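Local structure of MP-4 (Mucuna pruriens, 5DSS) at residues L16-Y21 against K63-E68; P46-Q51 against G163-L168. The protein contributes indirectly to snake venom neutralization by stimulating cross-reactive antibodies, and belongs to the Kunitz-type trypsin and protease inhibitor family. One frame throughout, in Å; residues are numbered along the deposited sequence.

Interaction 1: residues L16-Y21 against K63-E68; sequences LHRGKY and KFNIRE
H17 and N65 bring the two backbones together, their CA atoms 4.8 Å apart, where the turn leading into strand 20-24 passes the irregular chain that follows strand 62-63. The H17 imidazole reaches across: ND1 donates to F64 O at 2.5 Å, with an N-H...O angle of 151°. The acceptor sits at the ring edge, near its plane, while the donor is tilted 29° from the carbonyl plane of F64. CG of H17 stands anti to its own carbonyl carbon and beside its backbone N (chi1 -70°). H17 CA adds a C-H...O contact to the same F64 O at 3.3 Å, and F64 is itself the centre of an inverse gamma turn. K63 runs side by side with R18 and gives a weak hydrogen bond from NZ to R18 O, 3.2 Å long. R18 turns its guanidinium to the C-terminal carboxylate of N185 in a salt bridge, although NH1 lies 3.8 Å from the like-charged K63 NZ. I74 and L80 pack on H17. A buried histidine thus meets one backbone carbonyl, whereas the two cations nearby would probably repel each other, an effect the N185 carboxylate may offset.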
ATOM      1  N   LEU A  16       6.964 -12.945  -3.713  1.00 25.60           N
ATOM      2  CA  LEU A  16       8.355 -12.598  -3.940  1.00 24.41           C
ATOM      3  C   LEU A  16       8.617 -11.123  -4.240  1.00 24.41           C
ATOM      4  O   LEU A  16       7.702 -10.318  -4.379  1.00 24.14           O
ATOM      5  CB  LEU A  16       8.903 -13.489  -5.057  1.00 24.20           C
ATOM      6  CG  LEU A  16      10.359 -13.936  -5.099  1.00 22.58           C
ATOM      7  CD1 LEU A  16      10.375 -15.360  -5.614  1.00 22.06           C
ATOM      8  CD2 LEU A  16      11.188 -13.036  -6.006  1.00 24.01           C
ATOM      9  N   HIS A  17       9.898 -10.797  -4.332  1.00 25.26           N
ATOM     10  CA  HIS A  17      10.382  -9.433  -4.481  1.00 26.69           C
ATOM     11  C   HIS A  17      10.684  -8.997  -5.925  1.00 26.23           C
ATOM     12  O   HIS A  17      11.287  -9.735  -6.693  1.00 27.77           O
ATOM     13  CB  HIS A  17      11.653  -9.294  -3.662  1.00 27.98           C
ATOM     14  CG  HIS A  17      11.435  -9.329  -2.185  1.00 27.55           C
ATOM     15  ND1 HIS A  17      10.747  -8.344  -1.513  1.00 27.37           N
ATOM     16  CD2 HIS A  17      11.884 -10.186  -1.241  1.00 28.45           C
ATOM     17  CE1 HIS A  17      10.771  -8.595  -0.218  1.00 28.64           C
ATOM     18  NE2 HIS A  17      11.455  -9.708  -0.026  1.00 30.82           N
ATOM     19  N   ARG A  18      10.307  -7.763  -6.253  1.00 25.87           N
ATOM     20  CA  ARG A  18      10.342  -7.219  -7.615  1.00 25.63           C
ATOM     21  C   ARG A  18       9.299  -7.961  -8.428  1.00 24.98           C
ATOM     22  O   ARG A  18       9.312  -7.942  -9.656  1.00 26.42           O
ATOM     23  CB  ARG A  18      11.716  -7.352  -8.288  1.00 27.61           C
ATOM     24  CG  ARG A  18      11.806  -6.575  -9.612  1.00 29.66           C
ATOM     25  CD  ARG A  18      12.725  -7.164 -10.691  1.00 30.43           C
ATOM     26  NE  ARG A  18      12.431  -8.558 -11.038  1.00 32.82           N
ATOM     27  CZ  ARG A  18      11.535  -8.971 -11.939  1.00 34.02           C
ATOM     28  NH1 ARG A  18      10.794  -8.105 -12.620  1.00 35.86           N
ATOM     29  NH2 ARG A  18      11.381 -10.272 -12.170  1.00 32.55           N
ATOM     30  N   GLY A  19       8.415  -8.661  -7.734  1.00 22.93           N
ATOM     31  CA  GLY A  19       7.350  -9.350  -8.399  1.00 19.59           C
ATOM     32  C   GLY A  19       6.184  -8.398  -8.394  1.00 18.26           C
ATOM     33  O   GLY A  19       5.848  -7.837  -7.343  1.00 19.54           O
ATOM     34  N   LYS A  20       5.563  -8.220  -9.561  1.00 15.77           N
ATOM     35  CA  LYS A  20       4.380  -7.379  -9.706  1.00 12.67           C
ATOM     36  C   LYS A  20       3.135  -8.101  -9.241  1.00 11.41           C
ATOM     37  O   LYS A  20       2.883  -9.219  -9.659  1.00 10.46           O
ATOM     38  CB  LYS A  20       4.212  -6.977 -11.159  1.00 11.28           C
ATOM     39  CG  LYS A  20       5.328  -6.120 -11.713  1.00  9.75           C
ATOM     40  CD  LYS A  20       5.570  -6.561 -13.129  1.00  8.50           C
ATOM     41  CE  LYS A  20       4.246  -6.926 -13.792  1.00  8.53           C
ATOM     42  NZ  LYS A  20       4.343  -7.441 -15.191  1.00  8.99           N
ATOM     43  N   TYR A  21       2.359  -7.438  -8.386  1.00 10.63           N
ATOM     44  CA  TYR A  21       1.124  -7.982  -7.841  1.00 10.12           C
ATOM     45  C   TYR A  21       0.010  -6.959  -7.866  1.00  9.94           C
ATOM     46  O   TYR A  21       0.183  -5.862  -8.349  1.00  9.55           O
ATOM     47  CB  TYR A  21       1.354  -8.456  -6.402  1.00 10.25           C
ATOM     48  CG  TYR A  21       2.361  -9.569  -6.267  1.00  9.51           C
ATOM     49  CD1 TYR A  21       3.547  -9.541  -6.977  1.00  8.42           C
ATOM     50  CD2 TYR A  21       2.130 -10.656  -5.430  1.00 10.07           C
ATOM     51  CE1 TYR A  21       4.488 -10.565  -6.865  1.00  7.42           C
ATOM     52  CE2 TYR A  21       3.071 -11.685  -5.317  1.00  8.20           C
ATOM     53  CZ  TYR A  21       4.254 -11.623  -6.034  1.00  5.64           C
ATOM     54  OH  TYR A  21       5.200 -12.605  -5.946  1.00  4.02           O
ATOM     55  N   LYS A  63       5.091  -3.474  -6.563  1.00 11.46           N
ATOM     56  CA  LYS A  63       6.383  -4.131  -6.336  1.00 11.54           C
ATOM     57  C   LYS A  63       6.953  -4.089  -4.908  1.00 11.71           C
ATOM     58  O   LYS A  63       7.586  -3.128  -4.493  1.00 11.02           O
ATOM     59  CB  LYS A  63       7.421  -3.620  -7.331  1.00 10.97           C
ATOM     60  CG  LYS A  63       7.794  -4.609  -8.423  1.00 11.16           C
ATOM     61  CD  LYS A  63       8.711  -3.917  -9.430  1.00 11.29           C
ATOM     62  CE  LYS A  63       9.357  -4.859 -10.430  1.00 10.66           C
ATOM     63  NZ  LYS A  63       8.422  -5.435 -11.439  1.00 11.75           N
ATOM     64  N   PHE A  64       6.767  -5.183  -4.180  1.00 12.97           N
ATOM     65  CA  PHE A  64       7.304  -5.296  -2.837  1.00 14.03           C
ATOM     66  C   PHE A  64       8.785  -5.733  -2.866  1.00 15.84           C
ATOM     67  O   PHE A  64       9.087  -6.926  -2.779  1.00 17.64           O
ATOM     68  CB  PHE A  64       6.486  -6.314  -2.028  1.00 13.72           C
ATOM     69  CG  PHE A  64       5.063  -5.883  -1.717  1.00 13.52           C
ATOM     70  CD1 PHE A  64       4.080  -5.868  -2.698  1.00 14.23           C
ATOM     71  CD2 PHE A  64       4.697  -5.560  -0.411  1.00 13.28           C
ATOM     72  CE1 PHE A  64       2.775  -5.496  -2.391  1.00 14.44           C
ATOM     73  CE2 PHE A  64       3.401  -5.193  -0.098  1.00 12.42           C
ATOM     74  CZ  PHE A  64       2.440  -5.157  -1.090  1.00 13.82           C
ATOM     75  N   ASN A  65       9.710  -4.775  -2.986  1.00 16.77           N
ATOM     76  CA  ASN A  65      11.151  -5.041  -2.822  1.00 17.91           C
ATOM     77  C   ASN A  65      11.567  -4.508  -1.460  1.00 19.30           C
ATOM     78  O   ASN A  65      11.041  -3.485  -1.028  1.00 20.86           O
ATOM     79  CB  ASN A  65      11.995  -4.276  -3.863  1.00 17.46           C
ATOM     80  CG  ASN A  65      11.297  -4.083  -5.200  1.00 18.36           C
ATOM     81  OD1 ASN A  65      10.669  -4.998  -5.719  1.00 20.31           O
ATOM     82  ND2 ASN A  65      11.428  -2.886  -5.774  1.00 18.04           N
ATOM     83  N   ILE A  66      12.504  -5.152  -0.753  1.00 20.92           N
ATOM     84  CA  ILE A  66      13.207  -4.362   0.264  1.00 23.58           C
ATOM     85  C   ILE A  66      13.906  -3.683  -0.874  1.00 26.85           C
ATOM     86  O   ILE A  66      14.549  -4.362  -1.686  1.00 29.43           O
ATOM     87  CB  ILE A  66      14.278  -5.088   1.091  1.00 21.78           C
ATOM     88  CG1 ILE A  66      13.676  -6.147   2.016  1.00 20.85           C
ATOM     89  CG2 ILE A  66      15.005  -4.061   1.947  1.00 22.90           C
ATOM     90  CD1 ILE A  66      13.867  -5.853   3.492  1.00 18.68           C
ATOM     91  N   ARG A  67      13.661  -2.399  -1.035  1.00 30.22           N
ATOM     92  CA  ARG A  67      13.889  -1.794  -2.304  1.00 32.89           C
ATOM     93  C   ARG A  67      15.129  -1.761  -3.141  1.00 34.70           C
ATOM     94  O   ARG A  67      15.026  -2.130  -4.334  1.00 35.86           O
ATOM     95  CB  ARG A  67      13.178  -0.443  -2.363  1.00 32.96           C
ATOM     96  CG  ARG A  67      11.947  -0.483  -3.245  1.00 34.10           C
ATOM     97  CD  ARG A  67      11.538   0.939  -3.550  1.00 35.92           C
ATOM     98  NE  ARG A  67      12.699   1.737  -3.939  1.00 37.47           N
ATOM     99  CZ  ARG A  67      13.403   2.510  -3.115  1.00 37.79           C
ATOM    100  NH1 ARG A  67      13.072   2.613  -1.833  1.00 35.77           N
ATOM    101  NH2 ARG A  67      14.442   3.190  -3.581  1.00 38.13           N
ATOM    102  N   GLU A  68      16.269  -1.392  -2.594  1.00 36.93           N
ATOM    103  CA  GLU A  68      17.434  -1.404  -3.442  1.00 37.94           C
ATOM    104  C   GLU A  68      18.129  -2.758  -3.391  1.00 37.01           C
ATOM    105  O   GLU A  68      19.337  -2.852  -3.117  1.00 34.30           O
ATOM    106  CB  GLU A  68      18.282  -0.154  -3.213  1.00 38.53           C
ATOM    107  CG  GLU A  68      17.433   1.128  -3.203  1.00 38.09           C
ATOM    108  CD  GLU A  68      17.274   1.793  -4.570  1.00 40.88           C
ATOM    109  OE1 GLU A  68      17.983   1.403  -5.520  1.00 41.83           O
ATOM    110  OE2 GLU A  68      16.448   2.728  -4.694  1.00 39.80           O
TER

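Interaction 2: residues P46-Q51 against G163-L168; sequences PVTVLQ and GRRLGL
Q51 and R164, which with L166 bury the most surface here, join strand 49-51 to strand 164-167; the segment axes approach to 4.9 Å, with 116° between their N-to-C directions. Q51 N donates to R164 O at 3.1 Å, and the return bond from R164 N to Q51 O is weak at 3.4 Å. The two side chains leave the same face of the sheet, and their CB atoms touch at 3.6 Å. From there R164 extends its chain from CG to NE and leads away from strand 49-51, its NH2 giving a weak hydrogen bond to P30 O. The Q51 chain, bent at chi2 (-139°), crosses that of L166 at about a right angle, and NE2 of Q51 meets CD2 of L166 at 3.3 Å. All three side chains also touch R157 on strand 156-157, and V110 packs against L166. L50 and R165 share the other face, where L50 CD1 lies against the backbone of G163 and R164. Just before strand 49-51, CG2 of T48, anti to its backbone N, reaches R165 CG at 3.4 Å. Side-chain contact here is thus chiefly van der Waals, aliphatic carbon against carbon or amide nitrogen. Direct polar pairing between the strands rests on two backbone bonds, the second of them weak, while the charged end of R164 leads away to P30 O.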
ATOM      1  N   PRO A  46      -0.614  14.117  -8.626  1.00 32.86           N
ATOM      2  CA  PRO A  46      -1.353  13.114  -7.894  1.00 30.67           C
ATOM      3  C   PRO A  46      -0.460  12.145  -7.163  1.00 28.48           C
ATOM      4  O   PRO A  46       0.292  11.345  -7.737  1.00 27.86           O
ATOM      5  CB  PRO A  46      -2.174  12.446  -8.982  1.00 30.93           C
ATOM      6  CG  PRO A  46      -2.564  13.625  -9.828  1.00 33.04           C
ATOM      7  CD  PRO A  46      -1.388  14.573  -9.797  1.00 32.97           C
ATOM      8  N   VAL A  47      -0.577  12.282  -5.858  1.00 25.20           N
ATOM      9  CA  VAL A  47       0.156  11.520  -4.887  1.00 23.51           C
ATOM     10  C   VAL A  47      -0.772  10.460  -4.339  1.00 20.79           C
ATOM     11  O   VAL A  47      -0.353   9.386  -3.929  1.00 20.88           O
ATOM     12  CB  VAL A  47       0.587  12.461  -3.774  1.00 24.32           C
ATOM     13  CG1 VAL A  47       1.229  11.702  -2.665  1.00 21.79           C
ATOM     14  CG2 VAL A  47       1.532  13.530  -4.343  1.00 25.81           C
ATOM     15  N   THR A  48      -2.054  10.771  -4.394  1.00 19.08           N
ATOM     16  CA  THR A  48      -3.092   9.959  -3.786  1.00 17.23           C
ATOM     17  C   THR A  48      -3.276   8.606  -4.466  1.00 16.60           C
ATOM     18  O   THR A  48      -3.720   8.538  -5.624  1.00 16.02           O
ATOM     19  CB  THR A  48      -4.416  10.758  -3.753  1.00 16.71           C
ATOM     20  OG1 THR A  48      -4.146  12.085  -3.268  1.00 15.15           O
ATOM     21  CG2 THR A  48      -5.467  10.079  -2.872  1.00 15.80           C
ATOM     22  N   VAL A  49      -2.895   7.545  -3.739  1.00 15.69           N
ATOM     23  CA  VAL A  49      -3.108   6.158  -4.161  1.00 14.50           C
ATOM     24  C   VAL A  49      -4.559   5.871  -3.777  1.00 14.86           C
ATOM     25  O   VAL A  49      -4.933   6.001  -2.617  1.00 14.74           O
ATOM     26  CB  VAL A  49      -2.155   5.173  -3.443  1.00 13.60           C
ATOM     27  CG1 VAL A  49      -2.497   3.724  -3.750  1.00 12.26           C
ATOM     28  CG2 VAL A  49      -0.726   5.456  -3.843  1.00 14.17           C
ATOM     29  N   LEU A  50      -5.354   5.472  -4.769  1.00 15.21           N
ATOM     30  CA  LEU A  50      -6.784   5.334  -4.614  1.00 15.67           C
ATOM     31  C   LEU A  50      -7.243   3.891  -4.530  1.00 16.15           C
ATOM     32  O   LEU A  50      -6.668   2.997  -5.137  1.00 17.90           O
ATOM     33  CB  LEU A  50      -7.509   6.008  -5.785  1.00 15.62           C
ATOM     34  CG  LEU A  50      -8.472   7.166  -5.485  1.00 15.75           C
ATOM     35  CD1 LEU A  50      -9.783   6.657  -4.909  1.00 14.76           C
ATOM     36  CD2 LEU A  50      -7.846   8.180  -4.547  1.00 15.81           C
ATOM     37  N   GLN A  51      -8.318   3.684  -3.779  1.00 15.71           N
ATOM     38  CA  GLN A  51      -8.984   2.411  -3.779  1.00 15.86           C
ATOM     39  C   GLN A  51     -10.277   2.637  -4.485  1.00 15.77           C
ATOM     40  O   GLN A  51     -10.965   3.649  -4.350  1.00 16.36           O
ATOM     41  CB  GLN A  51      -9.364   1.964  -2.431  1.00 18.03           C
ATOM     42  CG  GLN A  51      -8.216   1.509  -1.592  1.00 18.89           C
ATOM     43  CD  GLN A  51      -8.633   0.296  -0.845  1.00 20.46           C
ATOM     44  OE1 GLN A  51      -9.591  -0.400  -1.251  1.00 19.57           O
ATOM     45  NE2 GLN A  51      -7.955   0.012   0.277  1.00 22.33           N
ATOM     46  N   GLY A 163     -13.202   8.619  -3.760  1.00 27.86           N
ATOM     47  CA  GLY A 163     -12.769   7.250  -3.852  1.00 25.21           C
ATOM     48  C   GLY A 163     -12.389   7.007  -2.415  1.00 22.79           C
ATOM     49  O   GLY A 163     -13.038   7.507  -1.496  1.00 22.85           O
ATOM     50  N   ARG A 164     -11.316   6.263  -2.225  1.00 19.88           N
ATOM     51  CA  ARG A 164     -10.899   5.894  -0.913  1.00 18.31           C
ATOM     52  C   ARG A 164      -9.390   6.039  -0.722  1.00 19.18           C
ATOM     53  O   ARG A 164      -8.610   5.171  -1.128  1.00 18.04           O
ATOM     54  CB  ARG A 164     -11.279   4.455  -0.719  1.00 17.73           C
ATOM     55  CG  ARG A 164     -11.933   4.163   0.598  1.00 15.37           C
ATOM     56  CD  ARG A 164     -12.303   2.714   0.523  1.00 13.98           C
ATOM     57  NE  ARG A 164     -13.453   2.440   1.350  1.00 12.96           N
ATOM     58  CZ  ARG A 164     -14.584   1.954   0.876  1.00 12.16           C
ATOM     59  NH1 ARG A 164     -14.680   1.697  -0.431  1.00 11.47           N
ATOM     60  NH2 ARG A 164     -15.588   1.700   1.722  1.00 11.41           N
ATOM     61  N   ARG A 165      -8.981   7.136  -0.092  1.00 20.20           N
ATOM     62  CA  ARG A 165      -7.569   7.394   0.158  1.00 20.82           C
ATOM     63  C   ARG A 165      -7.136   6.484   1.296  1.00 21.13           C
ATOM     64  O   ARG A 165      -7.734   6.497   2.378  1.00 20.98           O
ATOM     65  CB  ARG A 165      -7.347   8.876   0.588  1.00 21.52           C
ATOM     66  CG  ARG A 165      -7.900   9.852  -0.465  1.00 23.39           C
ATOM     67  CD  ARG A 165      -8.250  11.250   0.007  1.00 24.25           C
ATOM     68  NE  ARG A 165      -7.061  12.092   0.086  1.00 27.47           N
ATOM     69  CZ  ARG A 165      -7.060  13.432   0.129  1.00 29.10           C
ATOM     70  NH1 ARG A 165      -8.201  14.127   0.099  1.00 30.00           N
ATOM     71  NH2 ARG A 165      -5.907  14.092   0.199  1.00 28.20           N
ATOM     72  N   LEU A 166      -6.127   5.660   1.055  1.00 19.99           N
ATOM     73  CA  LEU A 166      -5.579   4.887   2.144  1.00 19.42           C
ATOM     74  C   LEU A 166      -5.017   5.771   3.248  1.00 20.10           C
ATOM     75  O   LEU A 166      -4.776   6.955   3.031  1.00 20.26           O
ATOM     76  CB  LEU A 166      -4.476   3.977   1.635  1.00 19.53           C
ATOM     77  CG  LEU A 166      -4.854   2.675   0.946  1.00 19.32           C
ATOM     78  CD1 LEU A 166      -3.566   1.947   0.574  1.00 18.24           C
ATOM     79  CD2 LEU A 166      -5.722   1.846   1.875  1.00 17.70           C
ATOM     80  N   GLY A 167      -4.780   5.195   4.427  1.00 19.73           N
ATOM     81  CA  GLY A 167      -4.269   5.971   5.533  1.00 19.68           C
ATOM     82  C   GLY A 167      -3.862   5.048   6.643  1.00 19.59           C
ATOM     83  O   GLY A 167      -4.101   3.851   6.543  1.00 20.55           O
ATOM     84  N   LEU A 168      -3.245   5.604   7.692  1.00 18.75           N
ATOM     85  CA  LEU A 168      -2.851   4.843   8.874  1.00 18.12           C
ATOM     86  C   LEU A 168      -3.918   4.903   9.979  1.00 19.67           C
ATOM     87  O   LEU A 168      -4.029   5.891  10.697  1.00 20.55           O
ATOM     88  CB  LEU A 168      -1.534   5.370   9.418  1.00 16.29           C
ATOM     89  CG  LEU A 168      -0.278   5.463   8.553  1.00 14.67           C
ATOM     90  CD1 LEU A 168       0.911   5.437   9.500  1.00 13.55           C
ATOM     91  CD2 LEU A 168      -0.154   4.362   7.513  1.00 13.40           C
TER

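In the fold
The two contacts lie on opposite sides of the chain's centre, their own centres 20 Å apart and their nearest atoms about 9 Å apart, without touching. Interaction 1 lies where strand 20-24 and the end of strand 62-63 run into loops, in the antiparallel sheet that strand 177-180 completes, so segments near the start and the end of the chain come together there. Interaction 2 joins the inner strands of a second antiparallel sheet, flanked by strands 35-37 and 156-157. Along the chain the segments alternate: 16-21, 46-51, 63-68, 163-168. The stretches spanned by the two contacts therefore overlap, neither containing the other, consistent with the all-beta trefoil fold of Kunitz-type inhibitors, in which distant segments tie one compact domain together without helices.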